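Local coordinates for protein formiminoglutamase (PDB 4MYK) that hydrolyses N-formimino-L-glutamate to L-glutamate and formamide as an arginase-like enzyme with a dinuclear manganese site, at residues A[30-35]-A[297-302]; A[56-61]-A[282-287]; A[84-89]-A[102-107]; A[204-209]-A[224-229]. The protein carries 1 engineered substitution. One frame throughout, in Å; residues are numbered along the deposited sequence.

Interaction 1: residues A[30-35]-A[297-302]; sequences ADIVII and YMFYHF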
loop_
_atom_site.group_PDB
_atom_site.type_symbol
_atom_site.label_atom_id
_atom_site.label_comp_id
_atom_site.label_asym_id
_atom_site.label_seq_id
_atom_site.Cartn_x
_atom_site.Cartn_y
_atom_site.Cartn_z
ATOM N N ALA A 30 -30.766 6.782 21.059
ATOM C CA ALA A 30 -29.453 6.781 20.424
ATOM C C ALA A 30 -29.204 8.052 19.610
ATOM O O ALA A 30 -30.077 8.510 18.864
ATOM C CB ALA A 30 -29.298 5.556 19.541
ATOM N N ASP A 31 -28.006 8.613 19.760
ATOM C CA ASP A 31 -27.573 9.757 18.961
ATOM C C ASP A 31 -27.350 9.312 17.520
ATOM O O ASP A 31 -27.655 10.038 16.570
ATOM C CB ASP A 31 -26.279 10.335 19.527
ATOM C CG ASP A 31 -26.418 10.773 20.974
ATOM O OD1 ASP A 31 -27.135 11.762 21.220
ATOM O OD2 ASP A 31 -25.796 10.146 21.861
ATOM N N ILE A 32 -26.822 8.105 17.370
ATOM C CA ILE A 32 -26.488 7.583 16.058
ATOM C C ILE A 32 -27.162 6.241 15.879
ATOM O O ILE A 32 -27.112 5.387 16.777
ATOM C CB ILE A 32 -24.952 7.415 15.890
ATOM C CG1 ILE A 32 -24.249 8.778 15.970
ATOM C CG2 ILE A 32 -24.614 6.674 14.580
ATOM C CD1 ILE A 32 -22.772 8.692 16.314
ATOM N N VAL A 33 -27.792 6.058 14.723
ATOM C CA VAL A 33 -28.440 4.787 14.414
ATOM C C VAL A 33 -27.868 4.097 13.161
ATOM O O VAL A 33 -27.822 4.684 12.081
ATOM C CB VAL A 33 -29.983 4.941 14.370
ATOM C CG1 VAL A 33 -30.656 3.665 13.870
ATOM C CG2 VAL A 33 -30.498 5.312 15.766
ATOM N N ILE A 34 -27.413 2.855 13.350
ATOM C CA ILE A 34 -26.843 2.020 12.291
ATOM C C ILE A 34 -27.910 1.152 11.610
ATOM O O ILE A 34 -28.650 0.417 12.263
ATOM C CB ILE A 34 -25.738 1.081 12.840
ATOM C CG1 ILE A 34 -24.605 1.879 13.481
ATOM C CG2 ILE A 34 -25.201 0.185 11.742
ATOM C CD1 ILE A 34 -23.700 1.033 14.349
ATOM N N ILE A 35 -27.969 1.246 10.286
ATOM C CA ILE A 35 -28.947 0.517 9.489
ATOM C C ILE A 35 -28.200 -0.282 8.434
ATOM O O ILE A 35 -27.372 0.264 7.718
ATOM C CB ILE A 35 -29.946 1.493 8.789
ATOM C CG1 ILE A 35 -30.737 2.296 9.833
ATOM C CG2 ILE A 35 -30.889 0.738 7.856
ATOM C CD1 ILE A 35 -31.246 3.652 9.336
ATOM N N TYR A 297 -13.208 1.271 11.215
ATOM C CA TYR A 297 -12.348 2.355 11.676
ATOM C C TYR A 297 -12.751 3.702 11.090
ATOM O O TYR A 297 -12.617 4.737 11.733
ATOM C CB TYR A 297 -10.882 2.054 11.369
ATOM C CG TYR A 297 -10.214 1.184 12.418
ATOM C CD1 TYR A 297 -10.298 1.508 13.768
ATOM C CD2 TYR A 297 -9.493 0.051 12.061
ATOM C CE1 TYR A 297 -9.694 0.721 14.730
ATOM C CE2 TYR A 297 -8.880 -0.737 13.017
ATOM C CZ TYR A 297 -8.985 -0.401 14.351
ATOM O OH TYR A 297 -8.375 -1.176 15.314
ATOM N N MET A 298 -13.258 3.683 9.865
ATOM C CA MET A 298 -13.810 4.883 9.249
ATOM C C MET A 298 -15.034 5.406 10.017
ATOM O O MET A 298 -15.140 6.606 10.298
ATOM C CB MET A 298 -14.170 4.601 7.792
ATOM C CG MET A 298 -12.985 4.592 6.851
ATOM S SD MET A 298 -13.422 4.118 5.162
ATOM C CE MET A 298 -14.537 5.432 4.672
ATOM N N PHE A 299 -15.962 4.504 10.332
ATOM C CA PHE A 299 -17.139 4.823 11.161
ATOM C C PHE A 299 -16.702 5.300 12.553
ATOM O O PHE A 299 -17.242 6.254 13.106
ATOM C CB PHE A 299 -18.045 3.586 11.270
ATOM C CG PHE A 299 -19.123 3.699 12.320
ATOM C CD1 PHE A 299 -20.247 4.473 12.097
ATOM C CD2 PHE A 299 -19.014 3.011 13.523
ATOM C CE1 PHE A 299 -21.230 4.581 13.061
ATOM C CE2 PHE A 299 -19.995 3.111 14.489
ATOM C CZ PHE A 299 -21.103 3.891 14.258
ATOM N N TYR A 300 -15.712 4.609 13.103
ATOM C CA TYR A 300 -15.119 4.961 14.380
ATOM C C TYR A 300 -14.652 6.422 14.412
ATOM O O TYR A 300 -14.931 7.148 15.360
ATOM C CB TYR A 300 -13.949 4.015 14.676
ATOM C CG TYR A 300 -13.065 4.474 15.811
ATOM C CD1 TYR A 300 -13.526 4.461 17.121
ATOM C CD2 TYR A 300 -11.776 4.925 15.576
ATOM C CE1 TYR A 300 -12.731 4.888 18.166
ATOM C CE2 TYR A 300 -10.974 5.362 16.612
ATOM C CZ TYR A 300 -11.458 5.338 17.908
ATOM O OH TYR A 300 -10.667 5.764 18.955
ATOM N N HIS A 301 -13.944 6.845 13.371
ATOM C CA HIS A 301 -13.436 8.209 13.292
ATOM C C HIS A 301 -14.596 9.175 13.147
ATOM O O HIS A 301 -14.595 10.251 13.749
ATOM C CB HIS A 301 -12.450 8.360 12.126
ATOM C CG HIS A 301 -11.059 7.903 12.453
ATOM N ND1 HIS A 301 -10.670 6.583 12.381
ATOM C CD2 HIS A 301 -9.968 8.592 12.873
ATOM C CE1 HIS A 301 -9.401 6.477 12.739
ATOM N NE2 HIS A 301 -8.953 7.681 13.044
ATOM N N PHE A 302 -15.592 8.794 12.351
ATOM C CA PHE A 302 -16.781 9.617 12.246
ATOM C C PHE A 302 -17.370 9.830 13.638
ATOM O O PHE A 302 -17.672 10.957 14.025
ATOM C CB PHE A 302 -17.862 9.010 11.342
ATOM C CG PHE A 302 -19.186 9.692 11.511
ATOM C CD1 PHE A 302 -19.464 10.866 10.825
ATOM C CD2 PHE A 302 -20.108 9.224 12.434
ATOM C CE1 PHE A 302 -20.655 11.539 11.024
ATOM C CE2 PHE A 302 -21.297 9.884 12.634
ATOM C CZ PHE A 302 -21.572 11.044 11.929
#
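Ile32 and Ile34 on strand 32-37 pack against Phe299 and Phe302 of helix 290-306, joining the parallel sheet of the arginase-type alpha/beta fold to one of its helical layers. Helix and strand run nearly antiparallel, at 160°, and their short axes come no closer than 12.3 Å, a gap that the side chains span. Phe299 reaches toward the strand because its CG lies anti to the backbone N (chi1 168°), and Phe302 adopts nearly the same torsion.

The closer half of the contact is at Ile34. Its CD1 lies 3.9 Å from Phe299 CZ, and its CG1 follows at 4.1 Å from that same CZ, so two successive carbons of the isoleucine run across the far end of the ring. Packing is looser around Ile32. Its CG2 stands at the edge of the Phe299 ring, 4.3 Å from CE1, while its other branch slides past Phe302 and leaves CD1 at that ring's edge, 4.1 Å from CE2.

All four residues are buried; the partly exposed Asp31, just before the strand, takes no part. Phe116 and Phe114 of the adjacent strand 114-119 add further aromatic surface beside Phe299 and Phe302, respectively. On the other face of the sheet, Ile35 meets helix 94-110. Tyr297 and Tyr300 pack against Gln189 and Ser188 of a second subunit. In the helix, Tyr297 O accepts from two donors on opposite faces of its carbonyl plane: His301 N, and His301 ND1 at 2.8 Å with an N-H...O angle of 166°.

Interaction 2: residues A[56-61]-A[282-287]; sequences PAAFRF and LNPLVE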
loop_
_atom_site.group_PDB
_atom_site.type_symbol
_atom_site.label_atom_id
_atom_site.label_comp_id
_atom_site.label_asym_id
_atom_site.label_seq_id
_atom_site.Cartn_x
_atom_site.Cartn_y
_atom_site.Cartn_z
ATOM N N PRO A 56 -22.549 -5.620 5.447
ATOM C CA PRO A 56 -23.126 -5.338 6.770
ATOM C C PRO A 56 -22.760 -6.359 7.861
ATOM O O PRO A 56 -22.574 -5.958 9.008
ATOM C CB PRO A 56 -24.634 -5.335 6.494
ATOM C CG PRO A 56 -24.739 -4.911 5.059
ATOM C CD PRO A 56 -23.567 -5.573 4.381
ATOM N N ALA A 57 -22.665 -7.643 7.515
ATOM C CA ALA A 57 -22.295 -8.679 8.477
ATOM C C ALA A 57 -20.832 -8.535 8.899
ATOM O O ALA A 57 -20.493 -8.612 10.080
ATOM C CB ALA A 57 -22.541 -10.058 7.887
ATOM N N ALA A 58 -19.971 -8.315 7.916
ATOM C CA ALA A 58 -18.546 -8.161 8.151
ATOM C C ALA A 58 -18.246 -6.881 8.940
ATOM O O ALA A 58 -17.417 -6.869 9.839
ATOM C CB ALA A 58 -17.812 -8.154 6.827
ATOM N N PHE A 59 -18.916 -5.798 8.577
ATOM C CA PHE A 59 -18.831 -4.571 9.343
ATOM C C PHE A 59 -19.214 -4.839 10.800
ATOM O O PHE A 59 -18.505 -4.410 11.711
ATOM C CB PHE A 59 -19.752 -3.518 8.742
ATOM C CG PHE A 59 -19.673 -2.184 9.428
ATOM C CD1 PHE A 59 -20.421 -1.927 10.566
ATOM C CD2 PHE A 59 -18.855 -1.186 8.933
ATOM C CE1 PHE A 59 -20.348 -0.710 11.187
ATOM C CE2 PHE A 59 -18.778 0.022 9.556
ATOM C CZ PHE A 59 -19.524 0.267 10.680
ATOM N N ARG A 60 -20.330 -5.546 11.014
ATOM C CA ARG A 60 -20.830 -5.839 12.368
ATOM C C ARG A 60 -19.866 -6.687 13.171
ATOM O O ARG A 60 -19.739 -6.515 14.386
ATOM C CB ARG A 60 -22.192 -6.536 12.336
ATOM C CG ARG A 60 -23.341 -5.583 12.103
ATOM C CD ARG A 60 -24.702 -6.220 12.279
ATOM N NE ARG A 60 -25.731 -5.205 12.105
ATOM C CZ ARG A 60 -26.398 -5.007 10.974
ATOM N NH1 ARG A 60 -26.171 -5.786 9.930
ATOM N NH2 ARG A 60 -27.303 -4.044 10.895
ATOM N N PHE A 61 -19.192 -7.603 12.487
ATOM C CA PHE A 61 -18.215 -8.452 13.144
ATOM C C PHE A 61 -17.164 -7.603 13.843
ATOM O O PHE A 61 -16.901 -7.780 15.034
ATOM C CB PHE A 61 -17.541 -9.396 12.150
ATOM C CG PHE A 61 -16.631 -10.395 12.804
ATOM C CD1 PHE A 61 -15.287 -10.108 12.998
ATOM C CD2 PHE A 61 -17.121 -11.616 13.242
ATOM C CE1 PHE A 61 -14.455 -11.027 13.603
ATOM C CE2 PHE A 61 -16.285 -12.535 13.853
ATOM C CZ PHE A 61 -14.959 -12.238 14.033
ATOM N N LEU A 282 -18.545 -2.275 0.305
ATOM C CA LEU A 282 -17.772 -3.230 1.102
ATOM C C LEU A 282 -18.143 -4.652 0.693
ATOM O O LEU A 282 -19.314 -5.030 0.731
ATOM C CB LEU A 282 -17.997 -3.034 2.611
ATOM C CG LEU A 282 -17.110 -3.901 3.510
ATOM C CD1 LEU A 282 -15.667 -3.506 3.319
ATOM C CD2 LEU A 282 -17.494 -3.782 4.976
ATOM N N ASN A 283 -17.133 -5.433 0.318
ATOM C CA ASN A 283 -17.341 -6.731 -0.310
ATOM C C ASN A 283 -16.375 -7.814 0.226
ATOM O O ASN A 283 -15.247 -7.968 -0.271
ATOM C CB ASN A 283 -17.206 -6.567 -1.820
ATOM C CG ASN A 283 -17.606 -7.795 -2.570
ATOM O OD1 ASN A 283 -17.502 -8.913 -2.054
ATOM N ND2 ASN A 283 -18.058 -7.608 -3.803
ATOM N N PRO A 284 -16.817 -8.559 1.259
ATOM C CA PRO A 284 -15.968 -9.513 1.991
ATOM C C PRO A 284 -15.626 -10.753 1.181
ATOM O O PRO A 284 -14.716 -11.490 1.568
ATOM C CB PRO A 284 -16.822 -9.889 3.205
ATOM C CG PRO A 284 -17.805 -8.755 3.343
ATOM C CD PRO A 284 -18.105 -8.335 1.940
ATOM N N LEU A 285 -16.345 -10.980 0.083
ATOM C CA LEU A 285 -15.999 -12.067 -0.836
ATOM C C LEU A 285 -14.742 -11.704 -1.607
ATOM O O LEU A 285 -13.994 -12.584 -2.020
ATOM C CB LEU A 285 -17.115 -12.351 -1.832
ATOM C CG LEU A 285 -18.536 -12.443 -1.285
ATOM C CD1 LEU A 285 -19.436 -13.147 -2.298
ATOM C CD2 LEU A 285 -18.519 -13.160 0.048
ATOM N N VAL A 286 -14.515 -10.410 -1.819
ATOM C CA VAL A 286 -13.279 -9.986 -2.471
ATOM C C VAL A 286 -12.091 -10.009 -1.502
ATOM O O VAL A 286 -11.032 -10.537 -1.840
ATOM C CB VAL A 286 -13.394 -8.620 -3.154
ATOM C CG1 VAL A 286 -12.035 -8.203 -3.689
ATOM C CG2 VAL A 286 -14.409 -8.684 -4.271
ATOM N N GLU A 287 -12.271 -9.437 -0.315
ATOM C CA GLU A 287 -11.308 -9.572 0.771
ATOM C C GLU A 287 -12.065 -9.392 2.084
ATOM O O GLU A 287 -12.892 -8.492 2.198
ATOM C CB GLU A 287 -10.171 -8.556 0.634
ATOM C CG GLU A 287 -8.974 -8.837 1.532
ATOM C CD GLU A 287 -9.160 -8.310 2.940
ATOM O OE1 GLU A 287 -9.820 -7.267 3.095
ATOM O OE2 GLU A 287 -8.629 -8.920 3.888
#
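The loop that follows strand 274-280 and leads into helix 290-306 rests against helix 55-63 through Pro284 and Leu282, which meet Ala58 and Phe59. The closest approach is between Ala58 CB and Pro284 CG, 3.5 Å apart; Pro284 CB follows at 4.1 Å from the same methyl, so the alanine sits against one corner of the proline ring. Leu282 makes a looser contact, its CD2 lying 4.4 Å from Phe59 CB. With CG anti to the backbone N (chi1 -177°), the phenylalanine carries its ring past the leucine to Ala295 and Val296 of helix 290-306. Ala295 also touches Leu282, so helix 290-306 joins the same apolar group.

On either side of Pro284 in sequence the loop carries polar bonds. Asn283 OD1 accepts weak bonds from Leu285 N and Val286 N, while its ND2 is held by Ser249 OG and Ala50 O. Glu287 OE2 accepts from the backbone N of Tyr289 and Arg290, where helix 290-306 begins. The Leu282 side chain lies about 11 Å from a bound manganese, so this packing approaches the metal centre without touching it, among the loops at the C-terminal ends of the parallel strands of the arginase fold.

Interaction 3: residues A[84-89]-A[102-107]; sequences YDAGDI and ESKVFT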
loop_
_atom_site.group_PDB
_atom_site.type_symbol
_atom_site.label_atom_id
_atom_site.label_comp_id
_atom_site.label_asym_id
_atom_site.label_seq_id
_atom_site.Cartn_x
_atom_site.Cartn_y
_atom_site.Cartn_z
ATOM N N TYR A 84 -27.051 2.851 18.442
ATOM C CA TYR A 84 -28.064 1.803 18.357
ATOM C C TYR A 84 -27.995 1.172 16.991
ATOM O O TYR A 84 -27.836 1.861 15.986
ATOM C CB TYR A 84 -29.466 2.355 18.606
ATOM C CG TYR A 84 -30.508 1.290 18.814
ATOM C CD1 TYR A 84 -31.273 0.815 17.749
ATOM C CD2 TYR A 84 -30.738 0.751 20.078
ATOM C CE1 TYR A 84 -32.245 -0.165 17.940
ATOM C CE2 TYR A 84 -31.706 -0.226 20.276
ATOM C CZ TYR A 84 -32.454 -0.678 19.203
ATOM O OH TYR A 84 -33.410 -1.649 19.393
ATOM N N ASP A 85 -28.109 -0.146 16.972
ATOM C CA ASP A 85 -28.026 -0.915 15.745
ATOM C C ASP A 85 -29.438 -1.365 15.412
ATOM O O ASP A 85 -29.963 -2.296 16.024
ATOM C CB ASP A 85 -27.093 -2.100 15.981
ATOM C CG ASP A 85 -26.819 -2.895 14.735
ATOM O OD1 ASP A 85 -27.465 -2.648 13.697
ATOM O OD2 ASP A 85 -25.959 -3.796 14.801
ATOM N N ALA A 86 -30.067 -0.683 14.461
ATOM C CA ALA A 86 -31.449 -0.984 14.091
ATOM C C ALA A 86 -31.612 -2.232 13.211
ATOM O O ALA A 86 -32.736 -2.612 12.858
ATOM C CB ALA A 86 -32.087 0.218 13.427
ATOM N N GLY A 87 -30.490 -2.853 12.847
ATOM C CA GLY A 87 -30.505 -4.070 12.057
ATOM C C GLY A 87 -30.503 -3.856 10.555
ATOM O O GLY A 87 -30.161 -2.779 10.076
ATOM N N ASP A 88 -30.895 -4.901 9.822
ATOM C CA ASP A 88 -30.935 -4.889 8.356
ATOM C C ASP A 88 -32.325 -4.570 7.816
ATOM O O ASP A 88 -33.336 -4.994 8.371
ATOM C CB ASP A 88 -30.483 -6.238 7.767
ATOM C CG ASP A 88 -28.979 -6.443 7.829
ATOM O OD1 ASP A 88 -28.228 -5.467 8.054
ATOM O OD2 ASP A 88 -28.551 -7.596 7.638
ATOM N N ILE A 89 -32.356 -3.814 6.727
ATOM C CA ILE A 89 -33.573 -3.605 5.967
ATOM C C ILE A 89 -33.793 -4.827 5.084
ATOM O O ILE A 89 -33.018 -5.073 4.162
ATOM C CB ILE A 89 -33.462 -2.355 5.072
ATOM C CG1 ILE A 89 -33.283 -1.100 5.927
ATOM C CG2 ILE A 89 -34.686 -2.221 4.185
ATOM C CD1 ILE A 89 -34.389 -0.890 6.947
ATOM N N GLU A 102 -35.411 3.941 2.578
ATOM C CA GLU A 102 -35.720 5.369 2.615
ATOM C C GLU A 102 -36.630 5.738 3.801
ATOM O O GLU A 102 -36.395 6.712 4.515
ATOM C CB GLU A 102 -36.375 5.811 1.305
ATOM C CG GLU A 102 -36.755 7.287 1.257
ATOM C CD GLU A 102 -37.604 7.644 0.036
ATOM O OE1 GLU A 102 -37.501 6.939 -0.995
ATOM O OE2 GLU A 102 -38.377 8.631 0.112
ATOM N N SER A 103 -37.675 4.955 4.002
ATOM C CA SER A 103 -38.661 5.281 5.008
ATOM C C SER A 103 -38.015 5.282 6.386
ATOM O O SER A 103 -38.328 6.114 7.237
ATOM C CB SER A 103 -39.810 4.279 4.935
ATOM O OG SER A 103 -40.859 4.644 5.811
ATOM N N LYS A 104 -37.099 4.345 6.588
ATOM C CA LYS A 104 -36.408 4.170 7.863
ATOM C C LYS A 104 -35.417 5.287 8.150
ATOM O O LYS A 104 -35.388 5.823 9.238
ATOM C CB LYS A 104 -35.676 2.826 7.881
ATOM C CG LYS A 104 -34.868 2.577 9.148
ATOM C CD LYS A 104 -35.739 2.677 10.367
ATOM C CE LYS A 104 -35.056 2.059 11.561
ATOM N NZ LYS A 104 -36.029 1.806 12.658
ATOM N N VAL A 105 -34.589 5.616 7.169
ATOM C CA VAL A 105 -33.649 6.715 7.315
ATOM C C VAL A 105 -34.392 8.016 7.613
ATOM O O VAL A 105 -33.960 8.810 8.455
ATOM C CB VAL A 105 -32.777 6.879 6.046
ATOM C CG1 VAL A 105 -31.908 8.135 6.142
ATOM C CG2 VAL A 105 -31.920 5.642 5.835
ATOM N N PHE A 106 -35.514 8.229 6.928
ATOM C CA PHE A 106 -36.309 9.436 7.138
ATOM C C PHE A 106 -36.790 9.571 8.575
ATOM O O PHE A 106 -36.652 10.630 9.185
ATOM C CB PHE A 106 -37.519 9.493 6.216
ATOM C CG PHE A 106 -38.440 10.639 6.533
ATOM C CD1 PHE A 106 -38.120 11.932 6.139
ATOM C CD2 PHE A 106 -39.603 10.435 7.259
ATOM C CE1 PHE A 106 -38.947 12.993 6.444
ATOM C CE2 PHE A 106 -40.439 11.498 7.560
ATOM C CZ PHE A 106 -40.107 12.779 7.152
ATOM N N THR A 107 -37.361 8.495 9.108
ATOM C CA THR A 107 -37.836 8.495 10.487
ATOM C C THR A 107 -36.724 8.888 11.467
ATOM O O THR A 107 -36.925 9.753 12.313
ATOM C CB THR A 107 -38.499 7.143 10.875
ATOM O OG1 THR A 107 -37.517 6.102 10.915
ATOM C CG2 THR A 107 -39.574 6.770 9.868
#
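No ring lies between Ala86, Ile89 and Lys104, whose contact is wholly aliphatic; the nearest flat group in sequence is the Asp85 carboxylate, which precedes Ala86 and does not face the helix. Gly87 N stands above that plane, 40° out of it, and donates to Asp85 OD1 over 3.1 Å, forming an Asx turn. At the other oxygen, OD2, Arg60 of helix 55-63 makes a salt bridge through NE, while its NH1 pairs with Asp88.

Lys104 leaves helix 94-110 with CG anti to the backbone N and then turns about its CB-CG bond (chi2 56°), so that successive parts of the chain meet different residues. Its root lies by Ile89, whose CD1 is 4.0 Å from Lys104 CB and 4.1 Å from CG, the two side chains crossing at a slant. Farther out, Lys104 CE comes to 4.0 Å from Ala86 CB. The ammonium end is held by a salt bridge from NZ to Glu27 OE1, which probably helps to keep the chain along this path. Behind this residue, Thr107 OG1 donates to Lys104 O at 2.7 Å.

Ile35 of strand 32-37 also touches Lys104 and Ile89. Helix 94-110 thus covers strand 83-88, outermost in the sheet of this chain, as the helix of a beta-alpha-beta crossover that continues into the parallel strand 114-119.

Interaction 4: residues A[204-209]-A[224-229]; sequences HLMWLS and FGLTGK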
loop_
_atom_site.group_PDB
_atom_site.type_symbol
_atom_site.label_atom_id
_atom_site.label_comp_id
_atom_site.label_asym_id
_atom_site.label_seq_id
_atom_site.Cartn_x
_atom_site.Cartn_y
_atom_site.Cartn_z
ATOM N N HIS A 204 -20.216 19.684 -8.958
ATOM C CA HIS A 204 -18.783 19.935 -8.898
ATOM C C HIS A 204 -17.976 18.649 -8.935
ATOM O O HIS A 204 -18.252 17.698 -8.203
ATOM C CB HIS A 204 -18.442 20.745 -7.643
ATOM C CG HIS A 204 -19.373 21.889 -7.404
ATOM N ND1 HIS A 204 -19.032 23.195 -7.669
ATOM C CD2 HIS A 204 -20.653 21.917 -6.963
ATOM C CE1 HIS A 204 -20.055 23.981 -7.386
ATOM N NE2 HIS A 204 -21.053 23.230 -6.960
ATOM N N LEU A 205 -16.968 18.635 -9.801
ATOM C CA LEU A 205 -16.038 17.518 -9.869
ATOM C C LEU A 205 -14.762 17.857 -9.128
ATOM O O LEU A 205 -14.077 18.815 -9.469
ATOM C CB LEU A 205 -15.711 17.168 -11.318
ATOM C CG LEU A 205 -16.903 16.967 -12.254
ATOM C CD1 LEU A 205 -16.425 16.372 -13.578
ATOM C CD2 LEU A 205 -17.947 16.078 -11.624
ATOM N N MET A 206 -14.460 17.061 -8.105
ATOM C CA MET A 206 -13.222 17.189 -7.349
ATOM C C MET A 206 -12.327 15.961 -7.529
ATOM O O MET A 206 -12.318 15.057 -6.688
ATOM C CB MET A 206 -13.535 17.420 -5.877
ATOM C CG MET A 206 -14.034 18.828 -5.614
ATOM S SD MET A 206 -14.139 19.270 -3.880
ATOM C CE MET A 206 -14.512 21.002 -4.058
ATOM N N TRP A 207 -11.586 15.944 -8.641
ATOM C CA TRP A 207 -10.787 14.788 -9.052
ATOM C C TRP A 207 -9.804 14.388 -7.977
ATOM O O TRP A 207 -9.333 15.233 -7.222
ATOM C CB TRP A 207 -10.014 15.086 -10.339
ATOM C CG TRP A 207 -10.872 15.451 -11.503
ATOM C CD1 TRP A 207 -11.021 16.685 -12.048
ATOM C CD2 TRP A 207 -11.715 14.569 -12.266
ATOM N NE1 TRP A 207 -11.896 16.632 -13.106
ATOM C CE2 TRP A 207 -12.335 15.343 -13.259
ATOM C CE3 TRP A 207 -12.005 13.198 -12.202
ATOM C CZ2 TRP A 207 -13.226 14.796 -14.185
ATOM C CZ3 TRP A 207 -12.891 12.657 -13.127
ATOM C CH2 TRP A 207 -13.487 13.454 -14.101
ATOM N N LEU A 208 -9.505 13.094 -7.907
ATOM C CA LEU A 208 -8.536 12.573 -6.944
ATOM C C LEU A 208 -7.267 13.445 -6.874
ATOM O O LEU A 208 -6.857 13.875 -5.797
ATOM C CB LEU A 208 -8.184 11.119 -7.290
ATOM C CG LEU A 208 -7.184 10.388 -6.391
ATOM C CD1 LEU A 208 -7.663 10.352 -4.950
ATOM C CD2 LEU A 208 -6.914 8.993 -6.906
ATOM N N SER A 209 -6.676 13.718 -8.037
ATOM C CA SER A 209 -5.439 14.482 -8.129
ATOM C C SER A 209 -5.512 15.827 -7.396
ATOM O O SER A 209 -4.539 16.273 -6.796
ATOM C CB SER A 209 -5.023 14.671 -9.597
ATOM O OG SER A 209 -6.024 15.336 -10.343
ATOM N N PHE A 224 -17.754 20.616 1.723
ATOM C CA PHE A 224 -18.870 20.948 2.622
ATOM C C PHE A 224 -19.301 22.421 2.508
ATOM O O PHE A 224 -20.437 22.783 2.829
ATOM C CB PHE A 224 -18.530 20.618 4.074
ATOM C CG PHE A 224 -18.391 19.157 4.340
ATOM C CD1 PHE A 224 -19.134 18.242 3.615
ATOM C CD2 PHE A 224 -17.524 18.693 5.325
ATOM C CE1 PHE A 224 -19.012 16.889 3.868
ATOM C CE2 PHE A 224 -17.395 17.334 5.577
ATOM C CZ PHE A 224 -18.143 16.437 4.854
ATOM N N GLY A 225 -18.376 23.264 2.061
ATOM C CA GLY A 225 -18.692 24.644 1.767
ATOM C C GLY A 225 -19.686 24.716 0.631
ATOM O O GLY A 225 -20.599 25.531 0.650
ATOM N N LEU A 226 -19.494 23.848 -0.357
ATOM C CA LEU A 226 -20.382 23.739 -1.511
ATOM C C LEU A 226 -21.706 23.034 -1.184
ATOM O O LEU A 226 -22.775 23.500 -1.565
ATOM C CB LEU A 226 -19.665 23.014 -2.660
ATOM C CG LEU A 226 -18.492 23.745 -3.323
ATOM C CD1 LEU A 226 -17.655 22.809 -4.167
ATOM C CD2 LEU A 226 -19.010 24.910 -4.149
ATOM N N THR A 227 -21.640 21.908 -0.486
ATOM C CA THR A 227 -22.856 21.193 -0.126
ATOM C C THR A 227 -23.672 21.965 0.924
ATOM O O THR A 227 -24.885 22.061 0.836
ATOM C CB THR A 227 -22.539 19.785 0.381
ATOM O OG1 THR A 227 -21.710 19.877 1.544
ATOM C CG2 THR A 227 -21.807 18.990 -0.691
ATOM N N GLY A 228 -22.997 22.510 1.924
ATOM C CA GLY A 228 -23.662 23.338 2.915
ATOM C C GLY A 228 -24.582 22.615 3.881
ATOM O O GLY A 228 -24.216 21.597 4.462
ATOM N N LYS A 229 -25.781 23.156 4.071
ATOM C CA LYS A 229 -26.678 22.647 5.098
ATOM C C LYS A 229 -27.172 21.249 4.766
ATOM O O LYS A 229 -27.329 20.900 3.595
ATOM C CB LYS A 229 -27.877 23.569 5.274
ATOM C CG LYS A 229 -27.519 25.001 5.562
ATOM C CD LYS A 229 -28.386 25.551 6.672
ATOM C CE LYS A 229 -29.827 25.074 6.549
ATOM N NZ LYS A 229 -30.703 25.575 7.660
#
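A chi1 of -45° sets CG of His204 beside its own backbone N, and a comparable turn in Leu226 (chi1 -68°) sends the leucine fork out to meet the imidazole from the opposite direction. The pair joins strand 204-207, outermost in this chain's parallel sheet, to the C-terminal end of helix 216-227, within the helical crossover of the arginase-type alpha/beta fold that returns the chain to the parallel strand 231-236.

Both leucine methyls serve the ring. CD2 stands over one face in a CH-pi contact, 3.9 Å from the centroid of the His204 ring and 26° off its normal. It is displaced toward the rim, where it comes within 3.5 Å of His204 CE1. CD1 lies at the root of the ring, 3.8 Å from His204 CG. The imidazole is further fixed by a hydrogen bond between His204 NE2 and Lys178 O, which probably limits its rotation over the leucine.

Met206, buried and extended beyond CG, leans on Val181 and Phe183 of the neighbouring strand 180-185. Past it, Trp207 takes the N-cap position of helix 208-214, and Ser209 OG is hydrogen-bonded to Glu73 of a third subunit. Helix 216-227 ends as Gly228 adopts positive phi, its N still bonded to Phe224 O at 2.7 Å. At the buried Met206, the methionine and leucine side chains meet tip to tip, with Met206 CE 3.6 Å from Leu226 CD1.

Overall arrangement
From the N terminus, strand 32-37 opens interaction 1, which closes only at helix 290-306, so the other three contacts nest inside its loop. Helix 55-63 comes next and opens interaction 2, closed by the loop before that same C-terminal helix; interactions 3 and 4 lie within it. These two are in series, each a short closure from a strand to a helix shortly after it in the chain, on opposite sides of the chain's centre. Interactions 1 and 3 share the sheet through neighbouring strands, with Ile34 probably hydrogen-bonded to Ala86, and interaction 2 touches interaction 1 where Phe59 packs on Phe299. Interaction 4 touches none of the others and lies at the opposite outer strand, 204-207.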